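Local atomic coordinates of probable adhesion protein (Pseudomonas aeruginosa PAO1, PDB entry 6R3Z), a protein that binds divalent metal ions such as ferrous iron as a solute-binding protein, and probably delivers them to a transport system for uptake. Residues L13-Y19 and D255-Y261; P110-L114 and L248-S252; I116-I120 and L152-R156. One frame throughout, in Å; residues are numbered along the deposited sequence.

Contact 1: L13-Y19 and D255-Y261; sequences LHPYYSY and DYSAGKY
The S18 hydroxyl anchors this contact. S18 OG accepts from Y261 N (3.1 Å, N-H...O angle 160°) and lies 2.9 Å from S257 O and 3.0 Å from A258 O, either of which could take its single proton. A water adds a bridge, donating to H14 O (2.9 Å) and accepting from S257 N (3.1 Å). L13 is the N-cap of a helix running through Y19. An extended D255-S257 turns into a helix that includes K260 and Y261, with a weak capping bond from K260 N to S257 OG (3.0 Å). The backbones come closest at S18-A258, CA to CA 4.2 Å. The H14 ring (chi1 m) stacks face-to-face on Y256 (chi1 m; centroids 4.2 Å, planes at 21°); H14 NE2 bonds G254 O. Y256 CB makes a CH-pi contact 3.7 Å from the Y17 ring centroid (chi1 t). At the other end Y19 points its edge at the face of Y261 (centroids 5.3 Å, planes at 73°), and P15 CB meets Y261 CD1 at 3.8 Å. The contact joins the helix after strand 8-11 to the loop and first turn leading into helix 260-277, consistent with linking two lobes of a family-9 solute-binding protein.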
loop_
_atom_site.group_PDB
_atom_site.type_symbol
_atom_site.label_atom_id
_atom_site.label_comp_id
_atom_site.label_asym_id
_atom_site.label_seq_id
_atom_site.Cartn_x
_atom_site.Cartn_y
_atom_site.Cartn_z
ATOM N N LEU A 13 1.755 -6.553 -6.074
ATOM C CA LEU A 13 1.833 -5.096 -5.964
ATOM C C LEU A 13 3.259 -4.688 -5.594
ATOM O O LEU A 13 3.973 -5.461 -4.941
ATOM C CB LEU A 13 0.840 -4.567 -4.905
ATOM C CG LEU A 13 -0.624 -5.057 -5.022
ATOM C CD1 LEU A 13 -1.396 -4.772 -3.758
ATOM C CD2 LEU A 13 -1.344 -4.427 -6.236
ATOM N N HIS A 14 3.656 -3.460 -5.988
ATOM C CA HIS A 14 5.001 -2.924 -5.737
ATOM C C HIS A 14 5.504 -3.126 -4.301
ATOM O O HIS A 14 6.632 -3.601 -4.146
ATOM C CB HIS A 14 5.116 -1.446 -6.132
ATOM C CG HIS A 14 5.016 -1.214 -7.604
ATOM N ND1 HIS A 14 3.804 -1.293 -8.266
ATOM C CD2 HIS A 14 5.977 -0.883 -8.492
ATOM C CE1 HIS A 14 4.064 -1.000 -9.530
ATOM N NE2 HIS A 14 5.359 -0.776 -9.718
ATOM N N PRO A 15 4.707 -2.807 -3.239
ATOM C CA PRO A 15 5.218 -2.991 -1.860
ATOM C C PRO A 15 5.641 -4.426 -1.595
ATOM O O PRO A 15 6.661 -4.613 -0.940
ATOM C CB PRO A 15 4.036 -2.566 -0.987
ATOM C CG PRO A 15 3.308 -1.560 -1.833
ATOM C CD PRO A 15 3.353 -2.212 -3.204
ATOM N N TYR A 16 4.900 -5.423 -2.156
ATOM C CA TYR A 16 5.242 -6.840 -1.954
ATOM C C TYR A 16 6.534 -7.216 -2.658
ATOM O O TYR A 16 7.297 -8.004 -2.104
ATOM C CB TYR A 16 4.074 -7.774 -2.289
ATOM C CG TYR A 16 2.893 -7.490 -1.385
ATOM C CD1 TYR A 16 2.806 -8.065 -0.116
ATOM C CD2 TYR A 16 1.931 -6.549 -1.741
ATOM C CE1 TYR A 16 1.762 -7.736 0.764
ATOM C CE2 TYR A 16 0.899 -6.194 -0.865
ATOM C CZ TYR A 16 0.815 -6.791 0.385
ATOM O OH TYR A 16 -0.203 -6.424 1.241
ATOM N N TYR A 17 6.826 -6.592 -3.817
ATOM C CA TYR A 17 8.121 -6.801 -4.482
ATOM C C TYR A 17 9.228 -6.336 -3.499
ATOM O O TYR A 17 10.214 -7.056 -3.276
ATOM C CB TYR A 17 8.230 -5.993 -5.794
ATOM C CG TYR A 17 9.525 -6.290 -6.520
ATOM C CD1 TYR A 17 10.701 -5.608 -6.199
ATOM C CD2 TYR A 17 9.601 -7.320 -7.461
ATOM C CE1 TYR A 17 11.908 -5.913 -6.823
ATOM C CE2 TYR A 17 10.809 -7.642 -8.088
ATOM C CZ TYR A 17 11.961 -6.939 -7.757
ATOM O OH TYR A 17 13.154 -7.213 -8.371
ATOM N N SER A 18 9.046 -5.150 -2.886
ATOM C CA SER A 18 10.022 -4.614 -1.916
ATOM C C SER A 18 10.190 -5.529 -0.700
ATOM O O SER A 18 11.331 -5.844 -0.323
ATOM C CB SER A 18 9.642 -3.198 -1.490
ATOM O OG SER A 18 9.877 -2.260 -2.531
ATOM N N TYR A 19 9.069 -6.028 -0.134
ATOM C CA TYR A 19 9.140 -6.922 1.024
ATOM C C TYR A 19 9.923 -8.182 0.654
ATOM O O TYR A 19 10.888 -8.500 1.327
ATOM C CB TYR A 19 7.757 -7.376 1.507
ATOM C CG TYR A 19 6.744 -6.337 1.948
ATOM C CD1 TYR A 19 7.124 -5.022 2.225
ATOM C CD2 TYR A 19 5.397 -6.671 2.082
ATOM C CE1 TYR A 19 6.176 -4.065 2.622
ATOM C CE2 TYR A 19 4.445 -5.722 2.444
ATOM C CZ TYR A 19 4.838 -4.432 2.739
ATOM O OH TYR A 19 3.846 -3.542 3.089
ATOM N N ASP A 255 8.689 1.269 -12.180
ATOM C CA ASP A 255 9.470 0.036 -12.013
ATOM C C ASP A 255 9.377 -0.589 -10.620
ATOM O O ASP A 255 9.234 0.118 -9.616
ATOM C CB ASP A 255 10.962 0.259 -12.333
ATOM C CG ASP A 255 11.316 0.759 -13.733
ATOM O OD1 ASP A 255 10.442 0.695 -14.635
ATOM O OD2 ASP A 255 12.462 1.216 -13.921
ATOM N N TYR A 256 9.533 -1.918 -10.565
ATOM C CA TYR A 256 9.617 -2.622 -9.294
ATOM C C TYR A 256 11.072 -2.501 -8.837
ATOM O O TYR A 256 11.985 -2.529 -9.664
ATOM C CB TYR A 256 9.278 -4.099 -9.458
ATOM C CG TYR A 256 7.851 -4.328 -9.892
ATOM C CD1 TYR A 256 6.805 -4.267 -8.974
ATOM C CD2 TYR A 256 7.543 -4.602 -11.221
ATOM C CE1 TYR A 256 5.484 -4.472 -9.368
ATOM C CE2 TYR A 256 6.226 -4.806 -11.630
ATOM C CZ TYR A 256 5.203 -4.763 -10.691
ATOM O OH TYR A 256 3.910 -5.022 -11.055
ATOM N N SER A 257 11.290 -2.325 -7.531
ATOM C CA SER A 257 12.634 -2.215 -6.968
ATOM C C SER A 257 12.579 -2.567 -5.507
ATOM O O SER A 257 11.556 -2.331 -4.846
ATOM C CB SER A 257 13.220 -0.812 -7.164
ATOM O OG SER A 257 12.798 0.127 -6.188
ATOM N N ALA A 258 13.670 -3.130 -4.997
ATOM C CA ALA A 258 13.758 -3.495 -3.585
ATOM C C ALA A 258 13.537 -2.257 -2.674
ATOM O O ALA A 258 12.783 -2.363 -1.720
ATOM C CB ALA A 258 15.094 -4.155 -3.299
ATOM N N GLY A 259 14.115 -1.099 -3.035
ATOM C CA GLY A 259 14.022 0.123 -2.238
ATOM C C GLY A 259 12.786 0.993 -2.399
ATOM O O GLY A 259 12.605 1.922 -1.611
ATOM N N LYS A 260 11.929 0.725 -3.418
ATOM C CA LYS A 260 10.747 1.554 -3.681
ATOM C C LYS A 260 9.898 1.804 -2.429
ATOM O O LYS A 260 9.543 2.960 -2.146
ATOM C CB LYS A 260 9.861 0.945 -4.775
ATOM C CG LYS A 260 8.791 1.942 -5.245
ATOM C CD LYS A 260 7.835 1.289 -6.239
ATOM C CE LYS A 260 6.800 2.245 -6.797
ATOM N NZ LYS A 260 7.430 3.392 -7.514
ATOM N N TYR A 261 9.553 0.724 -1.713
ATOM C CA TYR A 261 8.700 0.842 -0.528
ATOM C C TYR A 261 9.271 1.819 0.490
ATOM O O TYR A 261 8.562 2.737 0.897
ATOM C CB TYR A 261 8.388 -0.518 0.123
ATOM C CG TYR A 261 7.419 -0.361 1.270
ATOM C CD1 TYR A 261 6.067 -0.121 1.031
ATOM C CD2 TYR A 261 7.868 -0.316 2.589
ATOM C CE1 TYR A 261 5.176 0.106 2.077
ATOM C CE2 TYR A 261 6.983 -0.103 3.648
ATOM C CZ TYR A 261 5.636 0.110 3.384
ATOM O OH TYR A 261 4.765 0.424 4.407
HETATM O O HOH W 1 8.744 -2.354 -5.704
#

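Contact 2: P110-L114 and L248-S252; sequences PHTFL and LSHIS. With NI (nickel (II) ion), chain B.
Two imidazole nitrogens, H111 NE2 and H250 NE2, stand only 3.1 Å apart without a hydrogen bond, because each coordinates the same nickel ion at 2.2 Å. The coordinates put the NE2-Ni-NE2 angle near 89°, so the pair takes adjacent, cis positions in a six-histidine metal site completed by H41, H66, H177 and H199. The same six histidines bind Fe(2+) and Mn(2+) in structures of this protein, in the cleft between the lobes of a family-9 solute-binding protein. Both segments are loops. H111-L114 forms a type I turn, closed by L114 N to H111 O at 3.1 Å, while 248-252 leaves the last strand of the C-terminal sheet through an ST turn, I251 N to S249 OG at 2.9 Å. S249 OG is also bonded to E264, and I251 has left-handed backbone angles (57/55). H111 (chi1 m) points its CB toward the other loop, its ND1 held by N109. The H250 CB leaves sideways (chi1 t) and its ring end comes nearer, the two ring planes meeting at 80°. F113, with chi1 p, brings the edge of its ring to H250, F113 CZ lying 3.8 Å from H250 CE1. Away from the metal, L114 CD2 lies 3.9 Å from the backbone S249 O and packs on I251 CD1 at 3.7 Å.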
loop_
_atom_site.group_PDB
_atom_site.type_symbol
_atom_site.label_atom_id
_atom_site.label_comp_id
_atom_site.label_asym_id
_atom_site.label_seq_id
_atom_site.Cartn_x
_atom_site.Cartn_y
_atom_site.Cartn_z
ATOM N N PRO A 110 -8.203 -2.680 2.333
ATOM C CA PRO A 110 -7.118 -3.602 1.944
ATOM C C PRO A 110 -5.708 -2.998 1.879
ATOM O O PRO A 110 -4.769 -3.729 1.544
ATOM C CB PRO A 110 -7.576 -4.091 0.568
ATOM C CG PRO A 110 -8.301 -2.908 -0.019
ATOM C CD PRO A 110 -8.953 -2.195 1.148
ATOM N N HIS A 111 -5.556 -1.680 2.132
ATOM C CA HIS A 111 -4.261 -0.970 2.021
ATOM C C HIS A 111 -3.343 -1.125 3.241
ATOM O O HIS A 111 -2.734 -0.147 3.693
ATOM C CB HIS A 111 -4.496 0.516 1.703
ATOM C CG HIS A 111 -5.270 0.740 0.448
ATOM N ND1 HIS A 111 -6.657 0.802 0.462
ATOM C CD2 HIS A 111 -4.832 0.944 -0.822
ATOM C CE1 HIS A 111 -7.017 1.028 -0.793
ATOM N NE2 HIS A 111 -5.954 1.103 -1.607
ATOM N N THR A 112 -3.246 -2.362 3.773
ATOM C CA THR A 112 -2.419 -2.676 4.960
ATOM C C THR A 112 -0.934 -2.366 4.705
ATOM O O THR A 112 -0.201 -2.016 5.650
ATOM C CB THR A 112 -2.594 -4.148 5.348
ATOM O OG1 THR A 112 -2.120 -4.962 4.266
ATOM C CG2 THR A 112 -4.058 -4.504 5.705
ATOM N N PHE A 113 -0.496 -2.469 3.415
ATOM C CA PHE A 113 0.902 -2.177 3.037
ATOM C C PHE A 113 1.278 -0.702 3.250
ATOM O O PHE A 113 2.461 -0.387 3.286
ATOM C CB PHE A 113 1.209 -2.620 1.599
ATOM C CG PHE A 113 0.148 -2.222 0.600
ATOM C CD1 PHE A 113 0.226 -1.004 -0.075
ATOM C CD2 PHE A 113 -0.921 -3.070 0.321
ATOM C CE1 PHE A 113 -0.745 -0.643 -1.014
ATOM C CE2 PHE A 113 -1.909 -2.697 -0.610
ATOM C CZ PHE A 113 -1.820 -1.476 -1.257
ATOM N N LEU A 114 0.295 0.198 3.405
ATOM C CA LEU A 114 0.621 1.604 3.655
ATOM C C LEU A 114 0.594 1.906 5.159
ATOM O O LEU A 114 -0.079 2.815 5.611
ATOM C CB LEU A 114 -0.231 2.574 2.817
ATOM C CG LEU A 114 -0.119 2.389 1.293
ATOM C CD1 LEU A 114 -1.205 3.149 0.560
ATOM C CD2 LEU A 114 1.253 2.763 0.775
ATOM N N LEU A 248 0.069 12.076 -1.815
ATOM C CA LEU A 248 0.680 10.858 -1.304
ATOM C C LEU A 248 0.802 9.794 -2.379
ATOM O O LEU A 248 0.076 9.817 -3.385
ATOM C CB LEU A 248 -0.120 10.316 -0.103
ATOM C CG LEU A 248 -0.282 11.226 1.130
ATOM C CD1 LEU A 248 -1.208 10.579 2.139
ATOM C CD2 LEU A 248 1.088 11.558 1.799
ATOM N N SER A 249 1.709 8.845 -2.139
ATOM C CA SER A 249 1.961 7.738 -3.029
ATOM C C SER A 249 1.293 6.455 -2.529
ATOM O O SER A 249 1.493 6.050 -1.385
ATOM C CB SER A 249 3.460 7.508 -3.198
ATOM O OG SER A 249 3.688 6.387 -4.037
ATOM N N HIS A 250 0.577 5.775 -3.433
ATOM C CA HIS A 250 -0.035 4.461 -3.181
ATOM C C HIS A 250 1.096 3.384 -3.395
ATOM O O HIS A 250 0.844 2.187 -3.228
ATOM C CB HIS A 250 -1.137 4.253 -4.241
ATOM C CG HIS A 250 -2.114 3.134 -3.995
ATOM N ND1 HIS A 250 -1.729 1.793 -4.049
ATOM C CD2 HIS A 250 -3.470 3.187 -3.891
ATOM C CE1 HIS A 250 -2.853 1.092 -3.921
ATOM N NE2 HIS A 250 -3.916 1.885 -3.806
ATOM N N ILE A 251 2.315 3.821 -3.820
ATOM C CA ILE A 251 3.486 2.946 -4.114
ATOM C C ILE A 251 3.026 1.915 -5.192
ATOM O O ILE A 251 3.029 0.693 -4.983
ATOM C CB ILE A 251 4.105 2.325 -2.827
ATOM C CG1 ILE A 251 4.208 3.418 -1.689
ATOM C CG2 ILE A 251 5.484 1.668 -3.163
ATOM C CD1 ILE A 251 4.743 2.958 -0.310
ATOM N N SER A 252 2.511 2.448 -6.323
ATOM C CA SER A 252 1.935 1.610 -7.373
ATOM C C SER A 252 2.361 2.027 -8.774
ATOM O O SER A 252 1.877 1.430 -9.733
ATOM C CB SER A 252 0.413 1.694 -7.285
ATOM O OG SER A 252 -0.024 2.982 -7.700
HETATM NI NI NI B . -5.997 1.158 -3.809
#

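Contact 3: I116-I120 and L152-R156; sequences ISASI and LRALR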
loop_
_atom_site.group_PDB
_atom_site.type_symbol
_atom_site.label_atom_id
_atom_site.label_comp_id
_atom_site.label_asym_id
_atom_site.label_seq_id
_atom_site.Cartn_x
_atom_site.Cartn_y
_atom_site.Cartn_z
ATOM N N ILE A 116 3.553 1.233 8.547
ATOM C CA ILE A 116 4.857 0.692 8.924
ATOM C C ILE A 116 4.655 -0.562 9.787
ATOM O O ILE A 116 5.299 -1.584 9.533
ATOM C CB ILE A 116 5.736 1.777 9.614
ATOM C CG1 ILE A 116 6.129 2.925 8.619
ATOM C CG2 ILE A 116 6.995 1.147 10.284
ATOM C CD1 ILE A 116 6.989 2.521 7.405
ATOM N N SER A 117 3.786 -0.473 10.828
ATOM C CA SER A 117 3.531 -1.611 11.726
ATOM C C SER A 117 2.939 -2.823 10.982
ATOM O O SER A 117 3.417 -3.938 11.184
ATOM C CB SER A 117 2.635 -1.202 12.894
ATOM O OG SER A 117 1.393 -0.714 12.422
ATOM N N ALA A 118 1.946 -2.605 10.081
ATOM C CA ALA A 118 1.363 -3.721 9.326
ATOM C C ALA A 118 2.404 -4.288 8.306
ATOM O O ALA A 118 2.414 -5.492 8.085
ATOM C CB ALA A 118 0.081 -3.300 8.607
ATOM N N SER A 119 3.266 -3.434 7.712
ATOM C CA SER A 119 4.322 -3.893 6.780
ATOM C C SER A 119 5.292 -4.827 7.517
ATOM O O SER A 119 5.643 -5.878 6.989
ATOM C CB SER A 119 5.102 -2.720 6.195
ATOM O OG SER A 119 4.319 -2.083 5.201
ATOM N N ILE A 120 5.687 -4.470 8.760
ATOM C CA ILE A 120 6.587 -5.301 9.558
ATOM C C ILE A 120 5.936 -6.687 9.781
ATOM O O ILE A 120 6.597 -7.714 9.590
ATOM C CB ILE A 120 6.984 -4.581 10.869
ATOM C CG1 ILE A 120 7.901 -3.351 10.546
ATOM C CG2 ILE A 120 7.649 -5.558 11.867
ATOM C CD1 ILE A 120 8.110 -2.331 11.681
ATOM N N LEU A 152 12.596 -0.085 8.627
ATOM C CA LEU A 152 11.245 0.505 8.574
ATOM C C LEU A 152 10.937 1.314 9.851
ATOM O O LEU A 152 10.377 2.412 9.756
ATOM C CB LEU A 152 10.146 -0.536 8.264
ATOM C CG LEU A 152 10.277 -1.303 6.917
ATOM C CD1 LEU A 152 9.166 -2.345 6.757
ATOM C CD2 LEU A 152 10.355 -0.342 5.705
ATOM N N ARG A 153 11.322 0.786 11.032
ATOM C CA ARG A 153 11.134 1.492 12.307
ATOM C C ARG A 153 11.948 2.801 12.308
ATOM O O ARG A 153 11.444 3.839 12.747
ATOM C CB ARG A 153 11.536 0.604 13.490
ATOM C CG ARG A 153 10.526 -0.495 13.802
ATOM C CD ARG A 153 10.797 -1.164 15.145
ATOM N NE ARG A 153 12.070 -1.889 15.155
ATOM C CZ ARG A 153 12.220 -3.166 14.820
ATOM N NH1 ARG A 153 13.418 -3.729 14.851
ATOM N NH2 ARG A 153 11.170 -3.894 14.462
ATOM N N ALA A 154 13.179 2.755 11.771
ATOM C CA ALA A 154 14.086 3.908 11.695
ATOM C C ALA A 154 13.523 4.999 10.776
ATOM O O ALA A 154 13.592 6.173 11.122
ATOM C CB ALA A 154 15.481 3.473 11.241
ATOM N N LEU A 155 12.939 4.599 9.632
ATOM C CA LEU A 155 12.288 5.466 8.663
ATOM C C LEU A 155 11.159 6.224 9.397
ATOM O O LEU A 155 11.023 7.437 9.233
ATOM C CB LEU A 155 11.691 4.515 7.605
ATOM C CG LEU A 155 11.058 5.037 6.362
ATOM C CD1 LEU A 155 11.071 3.932 5.330
ATOM C CD2 LEU A 155 9.603 5.449 6.614
ATOM N N ARG A 156 10.359 5.495 10.200
ATOM C CA ARG A 156 9.230 6.076 10.922
ATOM C C ARG A 156 9.735 7.045 12.005
ATOM O O ARG A 156 9.235 8.168 12.102
ATOM C CB ARG A 156 8.337 4.973 11.509
ATOM C CG ARG A 156 7.115 5.535 12.225
ATOM C CD ARG A 156 6.178 4.459 12.710
ATOM N NE ARG A 156 5.048 5.044 13.436
ATOM C CZ ARG A 156 5.043 5.302 14.739
ATOM N NH1 ARG A 156 6.105 5.013 15.487
ATOM N NH2 ARG A 156 3.970 5.836 15.311
#
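These segments form one section of an antiparallel helical hairpin, in which helices 116-133 and 138-160 follow each other along the chain; their short axes run at 177° and approach to 10.3 Å. Three aliphatic residues, I116, L152 and I120, carry most of the 319 Å² buried. I116 contributes the largest share, 96 Å², and its CA lies 6.4 Å from that of L152, the closest backbone pair. With both chi angles m, its branches reach different parts of the facing helix: CG2 lies 3.6 Å from L152 O and 4.1 Å from L152 CB, while CD1 meets L155 CD2 at 4.0 Å. I116 CB also rests 4.1 Å from CD of R156, whose aliphatic chain extends along the interface before NH2 bonds the carbonyl of E186. The carboxylate of E186 in turn accepts from the backbone nitrogens of I116 and S117 at the start of their helix. L152 buries 68 Å² by placing CD1 equally far, 4.1 Å, from S119 CB and I120 CG1, one turn beyond I116. Helix 260-277 packs on this pair as a third helix, Y261 touching L152 and M265 touching I116. I120, burying 59 Å², closes the more exposed side with chi2 t, its CD1 extended to 3.7 Å from CG of R153.

Overall arrangement
Along the chain the contacts enclose one another: contact 1 pairs the two ends, contact 2 lies between them, and contact 3 is innermost. Their centres are 11 Å (1 and 2), 13 Å (2 and 3) and 15 Å (1 and 3) apart. The H111 loop leads directly into helix 116-133, while the H250 loop reaches helix 260-277 through the D255-G259 segment of contact 1. Polar links join all three: Y261 OH is 2.7 Å from F113 O and 2.7 Å from S119 OG, and Y19 OH is 2.6 Å from S119 OG, all probable hydrogen bonds. These hydroxyls and F113 O link the loop carrying H111 to the pair of helices 116-133 and 138-160.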